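Local coordinates for cyclic di-GMP receptor atypical PilZ domain-containing protein (Xanthomonas campestris pv. campestris, PDB 3RQA) that is of unknown function but carries an atypical PilZ domain, of a family that includes cyclic di-GMP receptors, and assembles into tetramers through a helical bundle, at residues Ala13-Leu18 / Trp156-Phe161; Ala20-Cys25 / Trp106-Ile111; Pro121-Ser126 / Ala143-Ser148; Gly8-Ala13 / Ala147-Gly152; Leu29-His34 / Gly102-Ser107. One frame throughout, in Å; residues are numbered along the deposited sequence.

How the interactions relate
All five contacts belong to one antiparallel six-stranded barrel and the N-terminal helix 12-19 that lies on it. Interactions 1 and 4 seat the helix and the turn before it on neighbouring strands; their centres are about 9 Å apart and Trp158 touches residues of both. Interaction 3, also about 9 Å from interaction 1, is joined to it by backbone bonds between Trp158 and the 146-147 bulge. Interaction 2 follows the chain as it leaves the helix, and Leu18 O meets Ser107 OG at 2.8 Å. Interaction 5, about 12 Å from interaction 2, continues the same strand pair and reaches interaction 3 through His34 and Ser126.

Interaction 1. Residues Ala13-Leu18 / Trp156-Phe161; sequences AADTEL and WLWLRF
Trp158 is the first residue of 156-161 to meet the helix. Its CG stands beside the backbone N, anti to the carbonyl carbon, and the indole comes up to Ala14 and Asp15. Ala14 CB rests 3.9 Å from Trp158 CG, at the root of the ring. Farther out, Trp158 NE1 donates to Asp15 OD2 over 2.8 Å in an almost straight bond (169°). The acceptor lies in the indole plane and uses its anti lone pair, while the carboxylate itself is turned 70° from the ring. Asp15 OD2 also forms a salt bridge with Arg112, so one oxygen serves two partners, an arrangement that would favour the ionised carboxylate.

Leu159 directs its side chain away, among Phe33 and Val145, and offers the helix its backbone instead: Leu18 CD1 sits 3.4 Å from Leu159 O. The same methyl is 4.0 Å from Trp158 CB, whereas the other branch, Leu18 CD2, packs 3.8 Å from Arg160 CB. The two methyls of Leu18 thus fork over the Leu159 carbonyl.

Arg160, bent at chi2 and chi3, brings its guanidinium edge to the extended Glu17 chain. The two groups are nearly coplanar; in a salt bridge, Arg160 NE donates to Glu17 OE2 at 3.0 Å, almost along the C-O axis, and NH2 adds a weak bond to that same oxygen. The axes of 13-18 and 156-161 approach to 9.0 Å and cross at 37°. The arrangement is an N-terminal helix packed on the outer side of the six-stranded antiparallel barrel of the PilZ domain, apolar in the middle and tied by polar bonds along both flanks.

Interaction 2. Residues Ala20-Cys25 / Trp106-Ile111; sequences ADTLSC and WSVRGI
The carbonyl of Ala20, where the chain leaves the helix, is gripped end-on by Arg109. Arg109 NH1 donates to Ala20 O at 2.8 Å, on a lone pair in the carbonyl plane, and NH2 reaches that oxygen at 2.9 Å from nearly along the C=O axis (171°). The arginine chain is extended from CG to NE, which carries the guanidinium out to this acceptor. Thr22 lies over one face of it, with Thr22 CG2 3.6 Å from Arg109 NH1; NH1 also makes a weak bond to Glu17 O.

At the other end, Cys25 and Trp106 form an antiparallel hydrogen-bonded pair. Trp106 O accepts from Cys25 N at 174°, and Cys25 O receives Trp106 N at 2.7 Å. This pair joins strand 24-34 to strand 101-107 in the PilZ barrel, just where 101-107 turns back into 110-115. The turn of that beta hairpin is closed by Ser107 N donating to Gly110 O and by an ST turn, in which Ser107 OG, placed between backbone N and carbonyl carbon, accepts from Arg109 N at 3.0 Å. The hydroxyl has its stronger partner in Leu18 O of helix 12-19, and Gly110 N approaches it only weakly.

Ser24 OG turns back to donate to Thr22 O from above the carbonyl plane. Between the two segments a water donates to Leu23 O at 2.5 Å and accepts from Val108 N at 2.9 Å, while Thr22 OG1, anti to its backbone N, is the third partner of that water.

Interaction 3. Residues Pro121-Ser126 / Ala143-Ser148; sequences PGTTGS and ADVLAS
Asp144 CG and Thr124 OG1 both stand anti to their carbonyl carbons (chi1 -70° and -71°), so the two side chains run side by side from one face of the beta hairpin made by strands 124-129 and 139-150. Thr124 OG1 gives Asp144 OD2 a weak hydrogen bond at 3.3 Å. Val145 is turned with CG1 anti to the backbone N (chi1 179°) and spreads its two methyls along the partner: CG2 lies 3.7 Å from Thr123 CB, and CG1 is equally close to the CA of Pro121.

Backbone bonds set the register of this pair in the PilZ barrel. Gly125 and Ala143 form a hydrogen-bonded pair, Gly125 N donating to Ala143 O at 2.9 Å nearly along the C=O axis and Ala143 N returning to Gly125 O. Two residues on, Val145 N reaches Thr123 O at 2.8 Å, again almost axially. The chain then bends through Gly122, whose backbone takes up a conformation suited to glycine, while Thr123 OG1 is bonded to Pro120 O. Beyond Val145 the longer strand carries a classic beta bulge, Leu146 and Ala147 both facing Trp158 of the next strand.

Pro121 lies against the bulge, its CB 3.2 Å from Leu146 O. Beside it, Gly122 N donates over 2.7 Å to Val145 O, in the carbonyl plane and on a lone pair.

Interaction 4. Residues Gly8-Ala13 / Ala147-Gly152; sequences GTLAPA and ASASDG
Leu10 leans from the turn before helix 12-19 onto the end of strand 139-150, and each of its side-chain carbons meets something there. Leu10 CB comes first, 4.0 Å from Ala149 CB. CG stands beside the backbone N, anti to the carbonyl carbon (chi1 -73°), and this swings the isobutyl group onward along the strand, so that Leu10 CG lies 4.1 Å from Ser150 O. From there the side chain forks around that carbonyl. Leu10 CD1 is 3.3 Å from Ser150 O and extends past it to Asp151 CB at 4.0 Å, while the second methyl, CD2, stays 3.6 Å from the same Ser150 oxygen.

The leucine thus sits at the protein surface, where the hairpin of strands 139-150 and 155-161 begins its turn. That turn is shaped by an ST turn, Ser150 OG accepting from Gly152 N, and by Asp151, whose carboxylate oxygens are taken up by Gln153 N and Gln154 N on one side and by Trp156 NE1 on the other. Gly152 adopts phi 126° and psi -28°, which glycine takes up readily.

On the helix side, Ala11 occupies the N-cap position, and its N is bonded to Gly8 O at the close of the preceding turn. Its methyl points at the strand and meets that of Ala147 head-on: Ala11 CB and Ala147 CB are 3.4 Å apart, tighter than ordinary van der Waals contact. The indole of Trp158 on strand 155-161 touches Leu10, Ala11 and Ala147 alike.

Interaction 5. Residues Leu29-His34 / Gly102-Ser107; sequences LPAGFH and GTVHWS
Val104 presents a two-pronged bump inside the closed antiparallel barrel of the PilZ domain, where strands 24-34 and 101-107 are neighbours. Its CG1 prong, anti to the carbonyl carbon, lies 3.8 Å from Ala31 CB; its CG2 prong, between backbone N and carbonyl carbon, meets the side chain of Leu29. Leu29 and Ala31 therefore flank the valine, one taking each methyl.

Leu29 also has CG in the crowded position between N and carbonyl carbon (chi1 82°), and this folds its branches over toward the partner strand. Leu29 CD2 presses on Val104 CG2 at 3.4 Å, closer than usual carbon contact, the two side chains crossing at about a right angle. The other methyl, Leu29 CD1, reaches past the valine to the far end of the indole, 4.3 Å from Trp106 CZ3. Further apolar neighbours are Ile111 and Leu113 on Val104, and Leu129 on Ala31 and Trp106.

Gly102 brings no side chain, and Leu29 pairs with it through the backbone alone. The segments then diverge at 75° between their axes, which leaves this the one bridge between them. Leu29 N donates to Gly102 O at 3.1 Å, and the return bond, from Gly102 N to Leu29 O, is longer at 3.3 Å, its donor standing 54° above the plane of the Leu29 carbonyl.

Interaction 1. Residues Ala13-Leu18 / Trp156-Phe161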
# COMPACT_ATOMS: atom_id res chain seq x y z
N ALA C 13 28.28 -11.20 33.92
CA ALA C 13 29.19 -11.04 32.80
C ALA C 13 28.49 -10.61 31.51
O ALA C 13 29.03 -9.82 30.74
CB ALA C 13 29.95 -12.32 32.57
N ALA C 14 27.29 -11.13 31.27
CA ALA C 14 26.55 -10.78 30.07
C ALA C 14 26.02 -9.35 30.16
O ALA C 14 26.13 -8.58 29.21
CB ALA C 14 25.39 -11.75 29.88
N ASP C 15 25.45 -8.99 31.31
CA ASP C 15 24.90 -7.66 31.53
C ASP C 15 25.99 -6.60 31.36
O ASP C 15 25.77 -5.54 30.77
CB ASP C 15 24.29 -7.58 32.94
CG ASP C 15 23.02 -6.77 32.98
OD1 ASP C 15 23.07 -5.59 33.40
OD2 ASP C 15 21.95 -7.30 32.58
N THR C 16 27.18 -6.91 31.86
CA THR C 16 28.31 -6.00 31.74
C THR C 16 28.73 -5.87 30.27
O THR C 16 28.94 -4.76 29.77
CB THR C 16 29.51 -6.49 32.59
OG1 THR C 16 29.21 -6.31 33.99
CG2 THR C 16 30.79 -5.72 32.24
N GLU C 17 28.82 -7.00 29.56
CA GLU C 17 29.21 -6.95 28.16
C GLU C 17 28.28 -6.05 27.33
O GLU C 17 28.73 -5.23 26.55
CB GLU C 17 29.21 -8.35 27.55
CG GLU C 17 29.74 -8.38 26.11
CD GLU C 17 29.86 -9.78 25.54
OE1 GLU C 17 30.26 -10.70 26.28
OE2 GLU C 17 29.57 -9.95 24.33
N LEU C 18 26.98 -6.23 27.51
CA LEU C 18 25.99 -5.47 26.76
C LEU C 18 25.76 -4.03 27.18
O LEU C 18 25.61 -3.15 26.32
CB LEU C 18 24.64 -6.21 26.79
CG LEU C 18 24.58 -7.60 26.15
CD1 LEU C 18 23.15 -8.14 26.26
CD2 LEU C 18 25.02 -7.54 24.69
N TRP C 156 14.75 -15.18 31.10
CA TRP C 156 15.40 -14.00 30.55
C TRP C 156 16.57 -14.35 29.66
O TRP C 156 17.34 -15.27 29.94
CB TRP C 156 15.86 -13.04 31.65
CG TRP C 156 14.71 -12.40 32.39
CD1 TRP C 156 14.11 -12.85 33.53
CD2 TRP C 156 14.01 -11.22 32.00
NE1 TRP C 156 13.08 -12.02 33.89
CE2 TRP C 156 12.99 -11.01 32.96
CE3 TRP C 156 14.13 -10.32 30.94
CZ2 TRP C 156 12.10 -9.93 32.89
CZ3 TRP C 156 13.26 -9.24 30.87
CH2 TRP C 156 12.25 -9.06 31.84
N LEU C 157 16.68 -13.60 28.57
CA LEU C 157 17.73 -13.78 27.59
C LEU C 157 18.53 -12.50 27.42
O LEU C 157 17.98 -11.40 27.46
CB LEU C 157 17.12 -14.15 26.23
CG LEU C 157 16.87 -15.61 25.84
CD1 LEU C 157 16.74 -16.51 27.06
CD2 LEU C 157 15.64 -15.67 24.97
N TRP C 158 19.84 -12.66 27.26
CA TRP C 158 20.74 -11.55 27.02
C TRP C 158 21.23 -11.85 25.62
O TRP C 158 21.90 -12.85 25.38
CB TRP C 158 21.91 -11.56 28.01
CG TRP C 158 21.56 -11.03 29.36
CD1 TRP C 158 21.93 -9.82 29.89
CD2 TRP C 158 20.75 -11.67 30.35
NE1 TRP C 158 21.41 -9.68 31.15
CE2 TRP C 158 20.68 -10.80 31.46
CE3 TRP C 158 20.08 -12.90 30.41
CZ2 TRP C 158 19.96 -11.12 32.62
CZ3 TRP C 158 19.37 -13.22 31.57
CH2 TRP C 158 19.32 -12.33 32.66
N LEU C 159 20.85 -11.00 24.68
CA LEU C 159 21.24 -11.18 23.29
C LEU C 159 22.23 -10.10 22.84
O LEU C 159 22.05 -8.92 23.12
CB LEU C 159 20.01 -11.12 22.38
CG LEU C 159 18.82 -12.10 22.51
CD1 LEU C 159 19.31 -13.52 22.43
CD2 LEU C 159 18.08 -11.86 23.79
N ARG C 160 23.28 -10.52 22.14
CA ARG C 160 24.28 -9.60 21.62
C ARG C 160 24.08 -9.55 20.11
O ARG C 160 24.15 -10.59 19.45
CB ARG C 160 25.70 -10.09 21.93
CG ARG C 160 26.77 -9.12 21.46
CD ARG C 160 27.86 -9.83 20.70
NE ARG C 160 28.72 -10.64 21.57
CZ ARG C 160 29.03 -11.91 21.34
NH1 ARG C 160 28.54 -12.53 20.27
NH2 ARG C 160 29.83 -12.56 22.16
N PHE C 161 23.83 -8.36 19.57
CA PHE C 161 23.61 -8.22 18.13
C PHE C 161 24.87 -8.57 17.35
O PHE C 161 25.98 -8.34 17.82
CB PHE C 161 23.18 -6.78 17.75
CG PHE C 161 22.00 -6.26 18.53
CD1 PHE C 161 20.81 -6.98 18.61
CD2 PHE C 161 22.08 -5.03 19.20
CE1 PHE C 161 19.72 -6.50 19.35
CE2 PHE C 161 21.00 -4.53 19.93
CZ PHE C 161 19.82 -5.27 20.01

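Interaction 2. Residues Ala20-Cys25 / Trp106-Ile111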
# COMPACT_ATOMS: atom_id res chain seq x y z
N ALA C 20 27.63 -2.10 30.01
CA ALA C 20 28.64 -1.27 30.65
C ALA C 20 29.22 -0.19 29.72
O ALA C 20 29.57 -0.46 28.57
CB ALA C 20 29.77 -2.14 31.20
N ASP C 21 29.32 1.03 30.25
CA ASP C 21 29.90 2.16 29.52
C ASP C 21 29.23 2.49 28.18
O ASP C 21 29.89 2.92 27.23
CB ASP C 21 31.40 1.94 29.28
CG ASP C 21 32.18 1.75 30.58
OD1 ASP C 21 31.78 2.34 31.60
OD2 ASP C 21 33.19 1.02 30.58
N THR C 22 27.92 2.29 28.10
CA THR C 22 27.19 2.61 26.89
C THR C 22 25.76 2.91 27.25
O THR C 22 25.23 2.37 28.23
CB THR C 22 27.23 1.46 25.87
OG1 THR C 22 26.66 1.93 24.64
CG2 THR C 22 26.43 0.26 26.36
N LEU C 23 25.13 3.78 26.47
CA LEU C 23 23.75 4.16 26.70
C LEU C 23 22.88 2.91 26.67
O LEU C 23 22.82 2.22 25.66
CB LEU C 23 23.29 5.14 25.62
CG LEU C 23 22.17 6.11 25.99
CD1 LEU C 23 21.64 6.77 24.73
CD2 LEU C 23 21.05 5.38 26.72
N SER C 24 22.23 2.62 27.79
CA SER C 24 21.36 1.45 27.89
C SER C 24 20.04 1.94 28.40
O SER C 24 19.98 2.57 29.44
CB SER C 24 21.92 0.43 28.87
OG SER C 24 23.15 -0.10 28.40
N CYS C 25 18.97 1.65 27.66
CA CYS C 25 17.64 2.10 28.04
C CYS C 25 16.73 0.95 28.47
O CYS C 25 16.72 -0.13 27.86
CB CYS C 25 16.98 2.85 26.88
SG CYS C 25 17.93 4.26 26.26
N TRP C 106 17.73 -2.19 26.44
CA TRP C 106 18.30 -2.06 25.11
C TRP C 106 19.49 -1.10 24.97
O TRP C 106 19.43 0.06 25.40
CB TRP C 106 17.16 -1.62 24.18
CG TRP C 106 17.39 -1.66 22.72
CD1 TRP C 106 18.40 -2.30 22.05
CD2 TRP C 106 16.52 -1.12 21.71
NE1 TRP C 106 18.22 -2.19 20.70
CE2 TRP C 106 17.07 -1.47 20.46
CE3 TRP C 106 15.34 -0.37 21.75
CZ2 TRP C 106 16.47 -1.09 19.25
CZ3 TRP C 106 14.74 0.00 20.55
CH2 TRP C 106 15.31 -0.36 19.31
N SER C 107 20.57 -1.59 24.36
CA SER C 107 21.76 -0.78 24.09
C SER C 107 22.15 -1.07 22.64
O SER C 107 21.55 -1.93 21.99
CB SER C 107 22.93 -1.16 25.02
OG SER C 107 23.68 -2.25 24.51
N VAL C 108 23.14 -0.36 22.14
CA VAL C 108 23.61 -0.53 20.77
C VAL C 108 24.21 -1.92 20.58
O VAL C 108 24.22 -2.44 19.47
CB VAL C 108 24.68 0.53 20.43
CG1 VAL C 108 25.92 0.32 21.26
CG2 VAL C 108 25.03 0.48 18.95
N ARG C 109 24.69 -2.52 21.66
CA ARG C 109 25.33 -3.84 21.62
C ARG C 109 24.38 -5.03 21.63
O ARG C 109 24.66 -6.05 20.99
CB ARG C 109 26.28 -4.00 22.81
CG ARG C 109 27.41 -3.01 22.85
CD ARG C 109 28.26 -3.25 24.09
NE ARG C 109 29.14 -2.13 24.38
CZ ARG C 109 29.43 -1.72 25.61
NH1 ARG C 109 28.89 -2.35 26.65
NH2 ARG C 109 30.23 -0.67 25.79
N GLY C 110 23.29 -4.91 22.37
CA GLY C 110 22.33 -6.00 22.48
C GLY C 110 21.11 -5.63 23.31
O GLY C 110 20.84 -4.45 23.55
N ILE C 111 20.39 -6.66 23.76
CA ILE C 111 19.18 -6.45 24.53
C ILE C 111 18.88 -7.58 25.52
O ILE C 111 19.24 -8.74 25.31
CB ILE C 111 17.96 -6.26 23.56
CG1 ILE C 111 16.70 -5.89 24.34
CG2 ILE C 111 17.73 -7.54 22.76
CD1 ILE C 111 15.55 -5.46 23.42
O HOH W 1 24.18 1.85 23.62

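Interaction 3. Residues Pro121-Ser126 / Ala143-Ser148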
# COMPACT_ATOMS: atom_id res chain seq x y z
N PRO C 121 22.96 -20.36 25.96
CA PRO C 121 23.87 -19.38 25.38
C PRO C 121 24.53 -20.00 24.15
O PRO C 121 24.90 -21.17 24.17
CB PRO C 121 24.86 -19.09 26.51
CG PRO C 121 24.68 -20.22 27.47
CD PRO C 121 23.22 -20.53 27.39
N GLY C 122 24.63 -19.23 23.08
CA GLY C 122 25.22 -19.74 21.86
C GLY C 122 24.14 -19.89 20.81
O GLY C 122 24.44 -19.97 19.62
N THR C 123 22.89 -19.95 21.24
CA THR C 123 21.79 -20.06 20.28
C THR C 123 21.82 -18.81 19.41
O THR C 123 22.01 -17.70 19.89
CB THR C 123 20.43 -20.15 20.99
OG1 THR C 123 20.45 -21.23 21.93
CG2 THR C 123 19.32 -20.41 19.98
N THR C 124 21.65 -19.01 18.12
CA THR C 124 21.67 -17.91 17.17
C THR C 124 20.25 -17.67 16.70
O THR C 124 19.43 -18.59 16.69
CB THR C 124 22.57 -18.25 15.96
OG1 THR C 124 23.94 -18.24 16.38
CG2 THR C 124 22.39 -17.23 14.84
N GLY C 125 19.97 -16.42 16.33
CA GLY C 125 18.64 -16.09 15.86
C GLY C 125 18.44 -14.61 15.58
O GLY C 125 19.37 -13.88 15.26
N SER C 126 17.20 -14.15 15.72
CA SER C 126 16.90 -12.75 15.48
C SER C 126 16.02 -12.13 16.54
O SER C 126 15.01 -12.70 16.94
CB SER C 126 16.25 -12.58 14.12
OG SER C 126 17.19 -12.80 13.09
N ALA C 143 21.19 -12.00 16.17
CA ALA C 143 21.88 -11.96 17.45
C ALA C 143 22.18 -13.35 18.02
O ALA C 143 21.61 -14.35 17.58
CB ALA C 143 21.05 -11.17 18.45
N ASP C 144 23.08 -13.39 18.99
CA ASP C 144 23.45 -14.63 19.65
C ASP C 144 23.09 -14.52 21.14
O ASP C 144 23.13 -13.44 21.73
CB ASP C 144 24.94 -14.93 19.48
CG ASP C 144 25.31 -15.30 18.04
OD1 ASP C 144 26.44 -15.78 17.80
OD2 ASP C 144 24.46 -15.10 17.14
N VAL C 145 22.71 -15.65 21.73
CA VAL C 145 22.37 -15.66 23.14
C VAL C 145 23.66 -15.72 23.97
O VAL C 145 24.43 -16.67 23.86
CB VAL C 145 21.50 -16.89 23.50
CG1 VAL C 145 21.19 -16.90 24.99
CG2 VAL C 145 20.22 -16.87 22.67
N LEU C 146 23.88 -14.69 24.79
CA LEU C 146 25.05 -14.62 25.66
C LEU C 146 24.73 -15.35 26.96
O LEU C 146 25.55 -16.11 27.48
CB LEU C 146 25.41 -13.17 26.01
CG LEU C 146 25.95 -12.14 25.02
CD1 LEU C 146 26.35 -10.91 25.81
CD2 LEU C 146 27.16 -12.67 24.29
N ALA C 147 23.54 -15.08 27.50
CA ALA C 147 23.11 -15.69 28.74
C ALA C 147 21.61 -15.99 28.74
O ALA C 147 20.83 -15.31 28.07
CB ALA C 147 23.45 -14.80 29.90
N SER C 148 21.24 -17.00 29.52
CA SER C 148 19.86 -17.45 29.66
C SER C 148 19.64 -17.82 31.13
O SER C 148 20.36 -18.67 31.67
CB SER C 148 19.60 -18.67 28.78
OG SER C 148 18.27 -19.11 28.90

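Interaction 4. Residues Gly8-Ala13 / Ala147-Gly152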
# COMPACT_ATOMS: atom_id res chain seq x y z
N GLY C 8 20.22 -8.04 36.19
CA GLY C 8 21.61 -8.18 35.78
C GLY C 8 22.41 -9.13 36.66
O GLY C 8 23.48 -9.59 36.26
N THR C 9 21.91 -9.41 37.86
CA THR C 9 22.60 -10.31 38.79
C THR C 9 22.45 -11.76 38.36
O THR C 9 23.12 -12.65 38.88
CB THR C 9 22.05 -10.17 40.22
OG1 THR C 9 20.64 -10.42 40.21
CG2 THR C 9 22.30 -8.77 40.75
N LEU C 10 21.56 -11.99 37.40
CA LEU C 10 21.32 -13.33 36.87
C LEU C 10 22.39 -13.70 35.84
O LEU C 10 22.66 -14.87 35.62
CB LEU C 10 19.94 -13.41 36.22
CG LEU C 10 18.75 -13.43 37.18
CD1 LEU C 10 17.45 -13.60 36.40
CD2 LEU C 10 18.93 -14.57 38.16
N ALA C 11 22.98 -12.68 35.23
CA ALA C 11 24.02 -12.91 34.22
C ALA C 11 25.00 -11.74 34.23
O ALA C 11 25.16 -11.04 33.23
CB ALA C 11 23.38 -13.05 32.84
N PRO C 12 25.68 -11.53 35.37
CA PRO C 12 26.65 -10.46 35.56
C PRO C 12 27.55 -10.18 34.36
O PRO C 12 27.57 -9.06 33.83
CB PRO C 12 27.45 -10.94 36.77
CG PRO C 12 26.41 -11.66 37.56
CD PRO C 12 25.69 -12.46 36.51
N ALA C 13 28.28 -11.20 33.92
CA ALA C 13 29.19 -11.04 32.80
C ALA C 13 28.49 -10.61 31.51
O ALA C 13 29.03 -9.82 30.74
CB ALA C 13 29.95 -12.32 32.57
N ALA C 147 23.54 -15.08 27.50
CA ALA C 147 23.11 -15.69 28.74
C ALA C 147 21.61 -15.99 28.74
O ALA C 147 20.83 -15.31 28.07
CB ALA C 147 23.45 -14.80 29.90
N SER C 148 21.24 -17.00 29.52
CA SER C 148 19.86 -17.45 29.66
C SER C 148 19.64 -17.82 31.13
O SER C 148 20.36 -18.67 31.67
CB SER C 148 19.60 -18.67 28.78
OG SER C 148 18.27 -19.11 28.90
N ALA C 149 18.66 -17.19 31.76
CA ALA C 149 18.37 -17.46 33.15
C ALA C 149 16.95 -17.10 33.51
O ALA C 149 16.27 -16.36 32.79
CB ALA C 149 19.35 -16.71 34.05
N SER C 150 16.50 -17.61 34.65
CA SER C 150 15.15 -17.35 35.13
C SER C 150 15.17 -16.57 36.44
O SER C 150 16.16 -16.59 37.18
CB SER C 150 14.42 -18.68 35.34
OG SER C 150 13.18 -18.50 36.00
N ASP C 151 14.09 -15.84 36.71
CA ASP C 151 14.00 -15.07 37.94
C ASP C 151 12.89 -15.68 38.80
O ASP C 151 12.65 -15.24 39.93
CB ASP C 151 13.68 -13.61 37.65
CG ASP C 151 12.34 -13.43 36.96
OD1 ASP C 151 11.90 -12.27 36.81
OD2 ASP C 151 11.73 -14.44 36.57
N GLY C 152 12.22 -16.69 38.25
CA GLY C 152 11.15 -17.34 38.98
C GLY C 152 9.82 -17.41 38.25
O GLY C 152 9.03 -18.32 38.49

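Interaction 5. Residues Leu29-His34 / Gly102-Ser107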
# COMPACT_ATOMS: atom_id res chain seq x y z
N LEU C 29 8.13 -2.29 25.17
CA LEU C 29 7.72 -2.20 23.77
C LEU C 29 7.59 -3.62 23.21
O LEU C 29 8.10 -4.57 23.81
CB LEU C 29 8.75 -1.42 22.95
CG LEU C 29 10.01 -2.13 22.44
CD1 LEU C 29 10.72 -1.24 21.44
CD2 LEU C 29 10.92 -2.49 23.59
N PRO C 30 6.89 -3.78 22.08
CA PRO C 30 6.78 -5.14 21.56
C PRO C 30 8.15 -5.71 21.19
O PRO C 30 8.84 -5.17 20.32
CB PRO C 30 5.81 -5.00 20.38
CG PRO C 30 5.72 -3.52 20.12
CD PRO C 30 5.90 -2.89 21.45
N ALA C 31 8.52 -6.80 21.86
CA ALA C 31 9.82 -7.44 21.64
C ALA C 31 9.74 -8.95 21.63
O ALA C 31 8.87 -9.55 22.28
CB ALA C 31 10.79 -7.00 22.71
N GLY C 32 10.67 -9.57 20.91
CA GLY C 32 10.71 -11.02 20.84
C GLY C 32 12.01 -11.52 20.25
O GLY C 32 12.78 -10.76 19.69
N PHE C 33 12.25 -12.82 20.39
CA PHE C 33 13.44 -13.46 19.85
C PHE C 33 13.01 -14.76 19.18
O PHE C 33 12.19 -15.50 19.71
CB PHE C 33 14.45 -13.75 20.98
CG PHE C 33 15.63 -14.58 20.55
CD1 PHE C 33 15.68 -15.94 20.85
CD2 PHE C 33 16.68 -14.01 19.85
CE1 PHE C 33 16.76 -16.72 20.44
CE2 PHE C 33 17.77 -14.78 19.44
CZ PHE C 33 17.81 -16.14 19.74
N HIS C 34 13.55 -15.01 17.99
CA HIS C 34 13.23 -16.21 17.22
C HIS C 34 14.50 -16.84 16.70
O HIS C 34 15.36 -16.15 16.15
CB HIS C 34 12.32 -15.86 16.04
CG HIS C 34 10.87 -15.84 16.38
ND1 HIS C 34 10.18 -16.97 16.78
CD2 HIS C 34 9.97 -14.83 16.38
CE1 HIS C 34 8.91 -16.66 16.99
NE2 HIS C 34 8.76 -15.36 16.75
N GLY C 102 6.75 -6.10 26.35
CA GLY C 102 7.64 -6.51 27.42
C GLY C 102 8.66 -5.46 27.82
O GLY C 102 9.01 -4.57 27.04
N THR C 103 9.12 -5.55 29.06
CA THR C 103 10.12 -4.63 29.56
C THR C 103 11.44 -5.19 29.08
O THR C 103 11.71 -6.38 29.22
CB THR C 103 10.10 -4.56 31.09
OG1 THR C 103 8.80 -4.12 31.52
CG2 THR C 103 11.15 -3.58 31.59
N VAL C 104 12.26 -4.33 28.48
CA VAL C 104 13.55 -4.75 27.96
C VAL C 104 14.63 -3.72 28.31
O VAL C 104 14.32 -2.59 28.67
CB VAL C 104 13.48 -4.90 26.41
CG1 VAL C 104 12.27 -5.74 26.03
CG2 VAL C 104 13.39 -3.53 25.74
N HIS C 105 15.89 -4.15 28.21
CA HIS C 105 17.02 -3.28 28.46
C HIS C 105 17.77 -3.32 27.14
O HIS C 105 18.37 -4.33 26.76
CB HIS C 105 17.90 -3.80 29.60
CG HIS C 105 18.63 -2.72 30.34
ND1 HIS C 105 19.82 -2.93 30.98
CD2 HIS C 105 18.33 -1.41 30.53
CE1 HIS C 105 20.23 -1.80 31.54
NE2 HIS C 105 19.34 -0.87 31.28
N TRP C 106 17.73 -2.19 26.44
CA TRP C 106 18.30 -2.06 25.11
C TRP C 106 19.49 -1.10 24.97
O TRP C 106 19.43 0.06 25.40
CB TRP C 106 17.16 -1.62 24.18
CG TRP C 106 17.39 -1.66 22.72
CD1 TRP C 106 18.40 -2.30 22.05
CD2 TRP C 106 16.52 -1.12 21.71
NE1 TRP C 106 18.22 -2.19 20.70
CE2 TRP C 106 17.07 -1.47 20.46
CE3 TRP C 106 15.34 -0.37 21.75
CZ2 TRP C 106 16.47 -1.09 19.25
CZ3 TRP C 106 14.74 0.00 20.55
CH2 TRP C 106 15.31 -0.36 19.31
N SER C 107 20.57 -1.59 24.36
CA SER C 107 21.76 -0.78 24.09
C SER C 107 22.15 -1.07 22.64
O SER C 107 21.55 -1.93 21.99
CB SER C 107 22.93 -1.16 25.02
OG SER C 107 23.68 -2.25 24.51